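Local coordinates for putative type III secretion protein YscO (Vibrio parahaemolyticus, PDB 4MH6) that is probably a component of the type III secretion apparatus, built as a long antiparallel alpha-helical hairpin, though its precise role is not established, at residues 57-68 against 108-116. Residues are numbered along the deposited sequence; the frame is centred on the assembly and turned at random.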
ATOM      1  N   GLU A  57       9.062 -11.537  -1.766  1.00 32.81           N
ATOM      2  CA  GLU A  57       8.888 -12.692  -0.890  1.00 37.18           C
ATOM      3  C   GLU A  57       8.156 -13.826  -1.595  1.00 35.46           C
ATOM      4  O   GLU A  57       8.460 -15.008  -1.376  1.00 34.97           O
ATOM      5  CB  GLU A  57       8.157 -12.292   0.393  1.00 42.84           C
ATOM      6  CG  GLU A  57       9.081 -11.728   1.457  1.00 49.42           C
ATOM      7  CD  GLU A  57      10.074 -12.777   1.981  1.00 63.46           C
ATOM      8  OE1 GLU A  57      11.095 -12.350   2.575  1.00 74.24           O
ATOM      9  OE2 GLU A  57       9.851 -14.028   1.801  1.00 67.00           O
ATOM     10  N   LEU A  58       7.207 -13.450  -2.452  1.00 33.56           N
ATOM     11  CA  LEU A  58       6.429 -14.415  -3.220  1.00 33.83           C
ATOM     12  C   LEU A  58       7.323 -15.140  -4.164  1.00 33.56           C
ATOM     13  O   LEU A  58       7.310 -16.352  -4.224  1.00 34.25           O
ATOM     14  CB  LEU A  58       5.323 -13.721  -4.010  1.00 33.15           C
ATOM     15  CG  LEU A  58       4.450 -14.628  -4.886  1.00 35.00           C
ATOM     16  CD1 LEU A  58       3.904 -15.846  -4.138  1.00 36.44           C
ATOM     17  CD2 LEU A  58       3.316 -13.822  -5.515  1.00 36.14           C
ATOM     18  N   GLN A  59       8.113 -14.367  -4.887  1.00 40.26           N
ATOM     19  CA  GLN A  59       9.063 -14.875  -5.859  1.00 44.33           C
ATOM     20  C   GLN A  59       9.960 -15.951  -5.187  1.00 41.24           C
ATOM     21  O   GLN A  59      10.098 -17.055  -5.713  1.00 37.56           O
ATOM     22  CB  GLN A  59       9.854 -13.687  -6.422  1.00 53.97           C
ATOM     23  CG  GLN A  59      10.352 -13.859  -7.844  1.00 67.92           C
ATOM     24  CD  GLN A  59      11.462 -14.881  -7.986  1.00 83.00           C
ATOM     25  OE1 GLN A  59      11.331 -15.866  -8.737  1.00 90.51           O
ATOM     26  NE2 GLN A  59      12.560 -14.673  -7.248  1.00 91.23           N
ATOM     27  N   LYS A  60      10.506 -15.644  -4.001  1.00 41.30           N
ATOM     28  CA  LYS A  60      11.359 -16.581  -3.238  1.00 40.26           C
ATOM     29  C   LYS A  60      10.623 -17.820  -2.813  1.00 37.32           C
ATOM     30  O   LYS A  60      11.161 -18.929  -2.888  1.00 35.80           O
ATOM     31  CB  LYS A  60      11.900 -15.931  -1.965  1.00 44.74           C
ATOM     32  CG  LYS A  60      12.911 -14.839  -2.222  1.00 52.40           C
ATOM     33  CD  LYS A  60      13.364 -14.179  -0.932  1.00 61.08           C
ATOM     34  CE  LYS A  60      14.314 -13.025  -1.233  1.00 67.44           C
ATOM     35  NZ  LYS A  60      14.666 -12.247  -0.012  1.00 72.32           N
ATOM     36  N   ALA A  61       9.401 -17.630  -2.321  1.00 34.83           N
ATOM     37  CA  ALA A  61       8.588 -18.752  -1.877  1.00 32.25           C
ATOM     38  C   ALA A  61       8.335 -19.751  -3.023  1.00 30.54           C
ATOM     39  O   ALA A  61       8.422 -20.955  -2.824  1.00 28.35           O
ATOM     40  CB  ALA A  61       7.280 -18.253  -1.286  1.00 31.83           C
ATOM     41  N   GLU A  62       8.033 -19.236  -4.212  1.00 31.37           N
ATOM     42  CA  GLU A  62       7.777 -20.072  -5.397  1.00 32.47           C
ATOM     43  C   GLU A  62       9.017 -20.829  -5.845  1.00 31.67           C
ATOM     44  O   GLU A  62       8.947 -21.971  -6.274  1.00 29.54           O
ATOM     45  CB  GLU A  62       7.273 -19.204  -6.546  1.00 35.50           C
ATOM     46  CG  GLU A  62       5.939 -18.548  -6.239  1.00 38.89           C
ATOM     47  CD  GLU A  62       5.436 -17.652  -7.347  1.00 43.30           C
ATOM     48  OE1 GLU A  62       6.261 -17.056  -8.080  1.00 47.64           O
ATOM     49  OE2 GLU A  62       4.195 -17.531  -7.467  1.00 49.57           O
ATOM     50  N   ARG A  63      10.154 -20.169  -5.745  1.00 33.91           N
ATOM     51  CA  ARG A  63      11.413 -20.756  -6.097  1.00 36.88           C
ATOM     52  C   ARG A  63      11.667 -21.956  -5.166  1.00 35.56           C
ATOM     53  O   ARG A  63      12.116 -23.009  -5.606  1.00 35.12           O
ATOM     54  CB  ARG A  63      12.501 -19.744  -5.829  1.00 43.68           C
ATOM     55  CG  ARG A  63      13.721 -19.828  -6.720  1.00 49.40           C
ATOM     56  CD  ARG A  63      13.435 -19.038  -7.982  1.00 55.34           C
ATOM     57  NE  ARG A  63      14.664 -18.540  -8.587  1.00 62.46           N
ATOM     58  CZ  ARG A  63      14.724 -17.539  -9.465  1.00 62.74           C
ATOM     59  NH1 ARG A  63      13.635 -16.883  -9.850  1.00 60.55           N
ATOM     60  NH2 ARG A  63      15.894 -17.172  -9.937  1.00 67.44           N
ATOM     61  N   SER A  64      11.390 -21.771  -3.873  1.00 34.29           N
ATOM     62  CA  SER A  64      11.596 -22.818  -2.869  1.00 34.72           C
ATOM     63  C   SER A  64      10.765 -24.068  -3.117  1.00 33.61           C
ATOM     64  O   SER A  64      11.279 -25.166  -2.937  1.00 34.71           O
ATOM     65  CB  SER A  64      11.273 -22.305  -1.455  1.00 36.62           C
ATOM     66  OG  SER A  64      12.081 -21.206  -1.089  1.00 38.86           O
ATOM     67  N   VAL A  65       9.484 -23.916  -3.466  1.00 32.83           N
ATOM     68  CA  VAL A  65       8.649 -25.100  -3.737  1.00 35.06           C
ATOM     69  C   VAL A  65       9.120 -25.788  -4.991  1.00 33.03           C
ATOM     70  O   VAL A  65       9.184 -27.020  -5.025  1.00 31.59           O
ATOM     71  CB  VAL A  65       7.118 -24.825  -3.925  1.00 37.70           C
ATOM     72  CG1 VAL A  65       6.416 -24.609  -2.611  1.00 40.53           C
ATOM     73  CG2 VAL A  65       6.867 -23.656  -4.845  1.00 39.53           C
ATOM     74  N   ALA A  66       9.441 -24.989  -6.019  1.00 31.79           N
ATOM     75  CA  ALA A  66       9.888 -25.537  -7.299  1.00 29.72           C
ATOM     76  C   ALA A  66      11.079 -26.443  -7.044  1.00 31.10           C
ATOM     77  O   ALA A  66      11.076 -27.609  -7.442  1.00 31.73           O
ATOM     78  CB  ALA A  66      10.240 -24.435  -8.249  1.00 28.85           C
ATOM     79  N   ASP A  67      12.070 -25.911  -6.333  1.00 31.85           N
ATOM     80  CA  ASP A  67      13.271 -26.650  -5.995  1.00 34.45           C
ATOM     81  C   ASP A  67      13.023 -27.879  -5.163  1.00 37.02           C
ATOM     82  O   ASP A  67      13.523 -28.969  -5.472  1.00 41.19           O
ATOM     83  CB  ASP A  67      14.217 -25.771  -5.197  1.00 36.41           C
ATOM     84  CG  ASP A  67      14.852 -24.695  -6.035  1.00 37.95           C
ATOM     85  OD1 ASP A  67      14.610 -24.691  -7.267  1.00 36.58           O
ATOM     86  OD2 ASP A  67      15.615 -23.868  -5.467  1.00 39.08           O
ATOM     87  N   TYR A  68      12.268 -27.695  -4.091  1.00 36.08           N
ATOM     88  CA  TYR A  68      11.992 -28.777  -3.176  1.00 34.62           C
ATOM     89  C   TYR A  68      11.254 -29.908  -3.861  1.00 32.74           C
ATOM     90  O   TYR A  68      11.583 -31.079  -3.690  1.00 33.59           O
ATOM     91  CB  TYR A  68      11.167 -28.270  -1.993  1.00 33.40           C
ATOM     92  CG  TYR A  68      11.075 -29.282  -0.890  1.00 33.17           C
ATOM     93  CD1 TYR A  68      12.072 -29.365   0.062  1.00 33.16           C
ATOM     94  CD2 TYR A  68       9.993 -30.173  -0.807  1.00 33.44           C
ATOM     95  CE1 TYR A  68      12.005 -30.293   1.079  1.00 35.98           C
ATOM     96  CE2 TYR A  68       9.908 -31.109   0.218  1.00 33.41           C
ATOM     97  CZ  TYR A  68      10.921 -31.161   1.156  1.00 36.26           C
ATOM     98  OH  TYR A  68      10.891 -32.065   2.183  1.00 39.32           O
ATOM     99  N   ALA A 108       4.090 -29.459   1.550  1.00 35.21           N
ATOM    100  CA  ALA A 108       2.779 -28.882   1.820  1.00 36.47           C
ATOM    101  C   ALA A 108       2.951 -27.541   2.515  1.00 36.56           C
ATOM    102  O   ALA A 108       2.266 -26.590   2.185  1.00 35.81           O
ATOM    103  CB  ALA A 108       1.943 -29.823   2.668  1.00 38.49           C
ATOM    104  N   GLU A 109       3.883 -27.487   3.467  1.00 38.50           N
ATOM    105  CA  GLU A 109       4.200 -26.256   4.205  1.00 41.77           C
ATOM    106  C   GLU A 109       4.705 -25.172   3.254  1.00 38.32           C
ATOM    107  O   GLU A 109       4.315 -24.009   3.367  1.00 38.27           O
ATOM    108  CB  GLU A 109       5.255 -26.509   5.295  1.00 46.60           C
ATOM    109  CG  GLU A 109       4.753 -27.302   6.500  1.00 54.14           C
ATOM    110  CD  GLU A 109       5.866 -27.636   7.489  1.00 63.07           C
ATOM    111  OE1 GLU A 109       7.053 -27.451   7.124  1.00 69.12           O
ATOM    112  OE2 GLU A 109       5.565 -28.094   8.625  1.00 71.05           O
ATOM    113  N   LEU A 110       5.560 -25.575   2.317  1.00 35.16           N
ATOM    114  CA  LEU A 110       6.125 -24.657   1.340  1.00 33.76           C
ATOM    115  C   LEU A 110       5.052 -24.128   0.369  1.00 33.68           C
ATOM    116  O   LEU A 110       5.081 -22.934   0.006  1.00 32.91           O
ATOM    117  CB  LEU A 110       7.302 -25.311   0.593  1.00 33.69           C
ATOM    118  CG  LEU A 110       8.574 -25.665   1.390  1.00 34.72           C
ATOM    119  CD1 LEU A 110       9.582 -26.429   0.541  1.00 35.98           C
ATOM    120  CD2 LEU A 110       9.223 -24.439   1.986  1.00 36.52           C
ATOM    121  N   LYS A 111       4.125 -24.997  -0.057  1.00 34.36           N
ATOM    122  CA  LYS A 111       3.041 -24.571  -0.940  1.00 36.72           C
ATOM    123  C   LYS A 111       2.076 -23.676  -0.177  1.00 39.36           C
ATOM    124  O   LYS A 111       1.429 -22.808  -0.755  1.00 41.81           O
ATOM    125  CB  LYS A 111       2.210 -25.734  -1.453  1.00 40.01           C
ATOM    126  CG  LYS A 111       2.895 -26.774  -2.320  1.00 42.81           C
ATOM    127  CD  LYS A 111       1.843 -27.319  -3.269  1.00 48.55           C
ATOM    128  CE  LYS A 111       2.343 -28.393  -4.211  1.00 55.80           C
ATOM    129  NZ  LYS A 111       2.399 -29.743  -3.572  1.00 59.38           N
ATOM    130  N   GLN A 112       1.951 -23.936   1.122  1.00 41.30           N
ATOM    131  CA  GLN A 112       1.070 -23.181   1.997  1.00 43.61           C
ATOM    132  C   GLN A 112       1.605 -21.756   2.121  1.00 41.56           C
ATOM    133  O   GLN A 112       0.843 -20.806   2.079  1.00 41.36           O
ATOM    134  CB  GLN A 112       0.990 -23.879   3.371  1.00 47.59           C
ATOM    135  CG  GLN A 112       0.098 -23.211   4.409  1.00 54.15           C
ATOM    136  CD  GLN A 112      -1.354 -23.103   3.963  1.00 59.74           C
ATOM    137  OE1 GLN A 112      -1.868 -23.988   3.285  1.00 62.98           O
ATOM    138  NE2 GLN A 112      -2.027 -22.012   4.357  1.00 64.16           N
ATOM    139  N   ARG A 113       2.916 -21.631   2.291  1.00 40.12           N
ATOM    140  CA  ARG A 113       3.582 -20.341   2.366  1.00 41.17           C
ATOM    141  C   ARG A 113       3.284 -19.522   1.085  1.00 37.72           C
ATOM    142  O   ARG A 113       2.992 -18.329   1.169  1.00 38.54           O
ATOM    143  CB  ARG A 113       5.074 -20.563   2.473  1.00 44.45           C
ATOM    144  CG  ARG A 113       5.979 -19.332   2.571  1.00 51.21           C
ATOM    145  CD  ARG A 113       6.190 -18.798   3.988  1.00 58.45           C
ATOM    146  NE  ARG A 113       5.341 -17.673   4.368  1.00 63.98           N
ATOM    147  CZ  ARG A 113       5.734 -16.394   4.348  1.00 69.49           C
ATOM    148  NH1 ARG A 113       6.966 -16.053   3.967  1.00 69.65           N
ATOM    149  NH2 ARG A 113       4.888 -15.440   4.713  1.00 76.67           N
ATOM    150  N   VAL A 114       3.348 -20.154  -0.091  1.00 33.84           N
ATOM    151  CA  VAL A 114       3.076 -19.435  -1.356  1.00 32.48           C
ATOM    152  C   VAL A 114       1.655 -18.902  -1.388  1.00 32.92           C
ATOM    153  O   VAL A 114       1.419 -17.759  -1.769  1.00 33.13           O
ATOM    154  CB  VAL A 114       3.307 -20.302  -2.612  1.00 32.41           C
ATOM    155  CG1 VAL A 114       2.788 -19.601  -3.845  1.00 33.99           C
ATOM    156  CG2 VAL A 114       4.777 -20.616  -2.790  1.00 33.05           C
ATOM    157  N   ALA A 115       0.713 -19.747  -1.005  1.00 34.11           N
ATOM    158  CA  ALA A 115      -0.677 -19.367  -0.966  1.00 36.41           C
ATOM    159  C   ALA A 115      -0.850 -18.157  -0.027  1.00 37.18           C
ATOM    160  O   ALA A 115      -1.469 -17.145  -0.399  1.00 37.13           O
ATOM    161  CB  ALA A 115      -1.502 -20.545  -0.477  1.00 38.50           C
ATOM    162  N   GLU A 116      -0.286 -18.279   1.182  1.00 37.99           N
ATOM    163  CA  GLU A 116      -0.357 -17.226   2.205  1.00 40.45           C
ATOM    164  C   GLU A 116       0.224 -15.917   1.704  1.00 38.03           C
ATOM    165  O   GLU A 116      -0.386 -14.860   1.916  1.00 39.05           O
ATOM    166  CB  GLU A 116       0.311 -17.673   3.522  1.00 44.02           C
ATOM    167  CG  GLU A 116      -0.565 -18.652   4.320  1.00 50.96           C
ATOM    168  CD  GLU A 116       0.130 -19.312   5.522  1.00 56.67           C
ATOM    169  OE1 GLU A 116       1.288 -19.788   5.390  1.00 58.80           O
ATOM    170  OE2 GLU A 116      -0.514 -19.420   6.594  1.00 63.33           O
TER
HETATM  171  O   HOH W   1       9.366 -16.837   1.804  1.00 48.88           O
HETATM  172  O   HOH W   2       7.655 -21.459  -0.102  1.00 27.87           O
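The carbonyl oxygen Ala-61 O is gripped from two directions: Val-65 N of its own helix donates to it, and a bridging water, 2.9 Å from Ala-61 O, donates a second hydrogen bond to it. That same water donates to Leu-110 O at 3.0 Å, joining the two backbones through a single solvent molecule. A second water lies between Glu-57 and Arg-113. It donates to Glu-57 OE2 but accepts only weakly from Arg-113 NH1; OE2 and NH1 stand 4.1 Å apart, beyond a salt bridge, and the carboxylate and guanidinium planes are turned 48° from each other. The opposite charges probably still attract.

Apolar packing supplies the direct contact. Val-114 is a knob in a hole formed by Leu-58, Ala-61, Glu-62 and Val-65. Its two methyls divide the work: CG1, anti to the backbone N (chi1 170°), meets Leu-58 CD1 at 3.9 Å, whereas CG2 lies over Ala-61, 3.8 Å from its CB. Leu-58 extends the apolar seam to Val-117 and Leu-121 on helix 90-167. At the other end, Val-65 directs CG1 at the Leu-110 backbone and CB, while Leu-110 CD1 lies 3.5 Å from Tyr-68 CG and approaches the ring obliquely. The phenol hydroxyl continues past this leucine to hydrogen-bond Leu-103 O, tying the tyrosine to the partner helix.

Segment axes 8.8 Å apart at closest approach and running at 157° to each other establish a nearly antiparallel pair. Together with the Val-114 knob, this geometry is consistent with an intramolecular antiparallel coiled coil, in the region of the YscO hairpin where helices 18-84 and 90-167 pack here.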